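Local coordinates for putative alpha-L-fucosidase (Bacteroides thetaiotaomicron, PDB 4H41), which is a putative alpha-L-fucosidase with a TIM-barrel fold that probably takes part in the breakdown of host glycans by a gut bacterium, at residues 106-110 with 154-158; 290-294 with 332-336. All coordinates share one frame; numbering follows the deposited sequence.

How the contacts relate
Contact 1 lies where an outer helix meets the start of a barrel strand, and contact 2 between two outer helices of the eight-stranded parallel barrel. Their centres are 29 Å apart and their nearest atoms about 18 Å apart, so they do not touch. Along the chain, contact 1 closes before contact 2 opens. The first packs helix 101-111, which lies between strands 70-73 and 115-119, against the entry to the next strand, 157-162, beside a bound polyether, probably from the crystallisation liquor. The second joins helix 290-302, which precedes the last barrel strand (307-310), to helix 324-337, which follows that strand, and it borders on a second subunit.

Contact 1: residues 106-110 with 154-158; sequences LRLAE and YKSFG
Leu106 O takes a helical bond from Glu110 N (3.0 Å), a hydrogen bond from Ser156 OG (2.7 Å) and a third from water 1. The serine donor lies 20° out of the carbonyl plane. With chi1 at 63°, Ser156 OG sits between its own backbone N and carbonyl carbon, turned toward Leu106 O, while Ser156 CB rests 3.7 Å from Ala109 CB. On the hydrophobic side, Leu106 CD1 lies over one face of Tyr154, a CH-pi contact 4.0 Å from the ring centroid, and the other branch, CD2, reaches 3.9 Å from Phe157 CB. Asp103, one turn before Arg107, accepts from Tyr154 OH and pairs with Arg107 NE, while Arg107 NH1 forms a salt bridge with Glu53.

Waters 1 and 2 each donate to Glu110 OE1 and accept from Ser156 N and Lys155 N respectively. Glu110 OE2 stays 4.4 Å from Lys155 NZ, beyond a salt bridge. Lys155, Phe157 and Gly158 also border the bound polyether. The turn before strand 157-162 is held to helix 101-111 by one direct bond to a helix carbonyl, two water bridges and the packing of Leu106 on Tyr154 and Phe157, with the Glu110-Lys155 attraction probably a weaker addition.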
loop_
_atom_site.group_PDB
_atom_site.type_symbol
_atom_site.label_atom_id
_atom_site.label_comp_id
_atom_site.label_asym_id
_atom_site.label_seq_id
_atom_site.Cartn_x
_atom_site.Cartn_y
_atom_site.Cartn_z
ATOM N N LEU B 106 21.586 16.849 12.613
ATOM C CA LEU B 106 22.534 17.201 13.682
ATOM C C LEU B 106 21.979 18.332 14.555
ATOM O O LEU B 106 22.102 18.255 15.781
ATOM C CB LEU B 106 23.874 17.562 13.104
ATOM C CG LEU B 106 24.700 16.362 12.645
ATOM C CD1 LEU B 106 25.849 16.798 11.765
ATOM C CD2 LEU B 106 25.269 15.597 13.819
ATOM N N ARG B 107 21.339 19.343 13.955
ATOM C CA ARG B 107 20.748 20.457 14.715
ATOM C C ARG B 107 19.563 19.969 15.540
ATOM O O ARG B 107 19.406 20.364 16.691
ATOM C CB ARG B 107 20.328 21.606 13.791
ATOM C CG ARG B 107 21.524 22.415 13.302
ATOM C CD ARG B 107 21.117 23.670 12.546
ATOM N NE ARG B 107 20.496 23.362 11.261
ATOM C CZ ARG B 107 19.198 23.335 10.995
ATOM N NH1 ARG B 107 18.308 23.611 11.946
ATOM N NH2 ARG B 107 18.772 23.025 9.773
ATOM N N LEU B 108 18.728 19.098 14.968
ATOM C CA LEU B 108 17.575 18.578 15.697
ATOM C C LEU B 108 18.037 17.659 16.833
ATOM O O LEU B 108 17.486 17.733 17.927
ATOM C CB LEU B 108 16.611 17.842 14.759
ATOM C CG LEU B 108 15.889 18.731 13.756
ATOM C CD1 LEU B 108 15.045 17.900 12.811
ATOM C CD2 LEU B 108 15.006 19.797 14.465
ATOM N N ALA B 109 19.057 16.818 16.597
ATOM C CA ALA B 109 19.590 15.948 17.649
ATOM C C ALA B 109 20.126 16.778 18.792
ATOM O O ALA B 109 19.883 16.433 19.956
ATOM C CB ALA B 109 20.671 15.025 17.102
ATOM N N GLU B 110 20.785 17.904 18.491
ATOM C CA GLU B 110 21.306 18.747 19.559
ATOM C C GLU B 110 20.174 19.426 20.328
ATOM O O GLU B 110 20.199 19.482 21.559
ATOM C CB GLU B 110 22.258 19.789 18.998
ATOM C CG GLU B 110 22.875 20.649 20.086
ATOM C CD GLU B 110 23.974 21.584 19.641
ATOM O OE1 GLU B 110 24.309 21.582 18.432
ATOM O OE2 GLU B 110 24.473 22.346 20.504
ATOM N N TYR B 154 29.649 19.888 15.028
ATOM C CA TYR B 154 28.360 19.678 15.670
ATOM C C TYR B 154 28.503 18.735 16.860
ATOM O O TYR B 154 28.948 17.587 16.715
ATOM C CB TYR B 154 27.356 19.081 14.667
ATOM C CG TYR B 154 27.001 19.956 13.480
ATOM C CD1 TYR B 154 27.880 20.106 12.413
ATOM C CD2 TYR B 154 25.756 20.569 13.385
ATOM C CE1 TYR B 154 27.549 20.881 11.299
ATOM C CE2 TYR B 154 25.402 21.321 12.266
ATOM C CZ TYR B 154 26.294 21.455 11.210
ATOM O OH TYR B 154 25.939 22.116 10.051
ATOM N N LYS B 155 28.042 19.216 18.019
ATOM C CA LYS B 155 28.076 18.528 19.303
ATOM C C LYS B 155 27.387 17.179 19.263
ATOM O O LYS B 155 27.842 16.245 19.905
ATOM C CB LYS B 155 27.360 19.438 20.323
ATOM C CG LYS B 155 27.205 18.941 21.750
ATOM C CD LYS B 155 26.439 20.002 22.513
ATOM C CE LYS B 155 26.082 19.662 23.935
ATOM N NZ LYS B 155 25.233 20.733 24.531
ATOM N N SER B 156 26.292 17.067 18.514
ATOM C CA SER B 156 25.490 15.848 18.514
ATOM C C SER B 156 26.053 14.712 17.634
ATOM O O SER B 156 25.503 13.627 17.659
ATOM C CB SER B 156 24.075 16.196 18.107
ATOM O OG SER B 156 24.080 16.703 16.784
ATOM N N PHE B 157 27.132 14.938 16.872
ATOM C CA PHE B 157 27.733 13.863 16.065
ATOM C C PHE B 157 28.374 12.857 17.021
ATOM O O PHE B 157 29.453 13.113 17.557
ATOM C CB PHE B 157 28.755 14.448 15.075
ATOM C CG PHE B 157 29.129 13.498 13.955
ATOM C CD1 PHE B 157 29.878 12.356 14.206
ATOM C CD2 PHE B 157 28.813 13.795 12.638
ATOM C CE1 PHE B 157 30.234 11.489 13.171
ATOM C CE2 PHE B 157 29.207 12.945 11.598
ATOM C CZ PHE B 157 29.915 11.800 11.871
ATOM N N GLY B 158 27.711 11.728 17.244
ATOM C CA GLY B 158 28.127 10.781 18.260
ATOM C C GLY B 158 28.498 9.382 17.883
ATOM O O GLY B 158 28.788 8.584 18.772
HETATM O O HOH W 1 24.746 19.345 16.873
HETATM O O HOH W 2 27.015 21.971 18.011
#

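Contact 2: residues 290-294 with 332-336; sequences FDKLR and RYREY
Phe290 lays its ring against Arg332 and Tyr336, where two outer helices of the TIM barrel meet. The short segments cross at -47° with their axes 10.9 Å apart, a gap that large side chains bridge. Arg332 CB covers one face of Phe290 in a CH-pi contact, 4.1 Å from the ring centroid, and Arg294 CB lies over the opposite face. The far end of the ring, Phe290 CZ, meets Tyr336 CB at 3.5 Å, and the two rings form an offset edge-to-face pair, Phe290 giving its edge and Tyr336 its face, with planes 63° apart. Chi1 of Phe290 (173°) sets CG anti to the backbone N, which sends the ring across to Tyr336.

Arg294 CG lies over a face of Tyr336, 4.0 Å from its centroid, while the guanidinium turns back to Asp291 and also pairs with Glu298. Tyr336 OH takes a bond from Asn30 N, so an alanine here would probably leave Asn30 N without its acceptor and strip the aromatic surface from Phe290 and the Arg294 methylenes. Asn50 of a second subunit bonds Phe290 N through its OD1 and Arg332 NH1 through its O. Within helix 324-337, Arg332 NE and NH2 both reach Glu335 OE1 from the same face of the carboxylate, the bond from Arg332 NE to Glu335 OE1 measuring 3.2 Å.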
loop_
_atom_site.group_PDB
_atom_site.type_symbol
_atom_site.label_atom_id
_atom_site.label_comp_id
_atom_site.label_asym_id
_atom_site.label_seq_id
_atom_site.Cartn_x
_atom_site.Cartn_y
_atom_site.Cartn_z
ATOM N N PHE B 290 1.119 -4.461 17.062
ATOM C CA PHE B 290 1.757 -4.215 18.348
ATOM C C PHE B 290 2.201 -5.509 19.057
ATOM O O PHE B 290 3.339 -5.594 19.524
ATOM C CB PHE B 290 0.830 -3.437 19.285
ATOM C CG PHE B 290 1.431 -3.349 20.671
ATOM C CD1 PHE B 290 2.655 -2.725 20.877
ATOM C CD2 PHE B 290 0.862 -4.031 21.728
ATOM C CE1 PHE B 290 3.244 -2.714 22.147
ATOM C CE2 PHE B 290 1.481 -4.063 22.979
ATOM C CZ PHE B 290 2.642 -3.370 23.183
ATOM N N ASP B 291 1.330 -6.508 19.133
ATOM C CA ASP B 291 1.701 -7.753 19.858
ATOM C C ASP B 291 2.905 -8.432 19.265
ATOM O O ASP B 291 3.690 -9.004 20.002
ATOM C CB ASP B 291 0.544 -8.757 19.968
ATOM C CG ASP B 291 -0.341 -8.546 21.189
ATOM O OD1 ASP B 291 0.059 -7.766 22.093
ATOM O OD2 ASP B 291 -1.370 -9.255 21.305
ATOM N N LYS B 292 3.141 -8.280 17.952
ATOM C CA LYS B 292 4.359 -8.854 17.365
ATOM C C LYS B 292 5.581 -8.081 17.824
ATOM O O LYS B 292 6.604 -8.695 18.180
ATOM C CB LYS B 292 4.285 -8.866 15.842
ATOM C CG LYS B 292 3.248 -9.850 15.305
ATOM C CD LYS B 292 3.070 -9.699 13.798
ATOM C CE LYS B 292 1.978 -10.625 13.277
ATOM N NZ LYS B 292 1.894 -10.527 11.792
ATOM N N LEU B 293 5.500 -6.742 17.824
ATOM C CA LEU B 293 6.606 -5.901 18.288
ATOM C C LEU B 293 6.876 -6.224 19.776
ATOM O O LEU B 293 8.030 -6.363 20.204
ATOM C CB LEU B 293 6.285 -4.422 18.126
ATOM C CG LEU B 293 7.400 -3.466 18.571
ATOM C CD1 LEU B 293 8.692 -3.705 17.848
ATOM C CD2 LEU B 293 7.006 -2.013 18.342
ATOM N N ARG B 294 5.799 -6.332 20.550
ATOM C CA ARG B 294 5.881 -6.605 22.004
ATOM C C ARG B 294 6.639 -7.916 22.210
ATOM O O ARG B 294 7.487 -8.000 23.056
ATOM C CB ARG B 294 4.471 -6.681 22.635
ATOM C CG ARG B 294 4.535 -6.960 24.070
ATOM C CD ARG B 294 3.210 -7.153 24.739
ATOM N NE ARG B 294 2.319 -8.060 24.050
ATOM C CZ ARG B 294 2.329 -9.388 24.108
ATOM N NH1 ARG B 294 3.205 -10.023 24.872
ATOM N NH2 ARG B 294 1.426 -10.087 23.450
ATOM N N ARG B 332 -0.515 2.175 21.609
ATOM C CA ARG B 332 -0.430 0.828 22.243
ATOM C C ARG B 332 0.904 0.653 22.956
ATOM O O ARG B 332 0.960 0.062 24.045
ATOM C CB ARG B 332 -0.607 -0.290 21.209
ATOM C CG ARG B 332 -1.901 -0.294 20.403
ATOM C CD ARG B 332 -3.183 -0.588 21.180
ATOM N NE ARG B 332 -3.627 0.516 22.039
ATOM C CZ ARG B 332 -4.138 1.679 21.632
ATOM N NH1 ARG B 332 -4.340 1.920 20.336
ATOM N NH2 ARG B 332 -4.464 2.603 22.514
ATOM N N TYR B 333 1.981 1.167 22.345
ATOM C CA TYR B 333 3.343 1.131 22.899
ATOM C C TYR B 333 3.413 1.918 24.199
ATOM O O TYR B 333 3.910 1.417 25.221
ATOM C CB TYR B 333 4.313 1.676 21.846
ATOM C CG TYR B 333 5.749 1.675 22.264
ATOM C CD1 TYR B 333 6.289 2.746 22.954
ATOM C CD2 TYR B 333 6.579 0.597 21.974
ATOM C CE1 TYR B 333 7.626 2.749 23.355
ATOM C CE2 TYR B 333 7.932 0.613 22.321
ATOM C CZ TYR B 333 8.442 1.678 23.036
ATOM O OH TYR B 333 9.743 1.658 23.450
ATOM N N ARG B 334 2.876 3.129 24.205
ATOM C CA ARG B 334 2.860 3.939 25.418
ATOM C C ARG B 334 2.055 3.316 26.523
ATOM O O ARG B 334 2.402 3.470 27.702
ATOM C CB ARG B 334 2.299 5.345 25.136
ATOM C CG ARG B 334 3.257 6.229 24.352
ATOM C CD ARG B 334 3.038 7.687 24.641
ATOM N NE ARG B 334 1.675 8.074 24.308
ATOM C CZ ARG B 334 0.715 8.400 25.174
ATOM N NH1 ARG B 334 0.949 8.377 26.482
ATOM N NH2 ARG B 334 -0.478 8.764 24.739
ATOM N N GLU B 335 0.941 2.655 26.173
ATOM C CA GLU B 335 0.130 2.000 27.181
ATOM C C GLU B 335 0.880 0.827 27.856
ATOM O O GLU B 335 0.904 0.703 29.072
ATOM C CB GLU B 335 -1.192 1.504 26.548
ATOM C CG GLU B 335 -2.135 2.661 26.325
ATOM C CD GLU B 335 -3.433 2.349 25.607
ATOM O OE1 GLU B 335 -3.599 1.188 25.174
ATOM O OE2 GLU B 335 -4.220 3.293 25.361
ATOM N N TYR B 336 1.535 0.008 27.072
ATOM C CA TYR B 336 2.297 -1.146 27.569
ATOM C C TYR B 336 3.482 -0.743 28.406
ATOM O O TYR B 336 3.758 -1.416 29.396
ATOM C CB TYR B 336 2.741 -1.989 26.367
ATOM C CG TYR B 336 3.623 -3.170 26.697
ATOM C CD1 TYR B 336 3.082 -4.368 27.157
ATOM C CD2 TYR B 336 5.003 -3.089 26.570
ATOM C CE1 TYR B 336 3.902 -5.461 27.456
ATOM C CE2 TYR B 336 5.831 -4.168 26.899
ATOM C CZ TYR B 336 5.275 -5.362 27.282
ATOM O OH TYR B 336 6.131 -6.401 27.562
#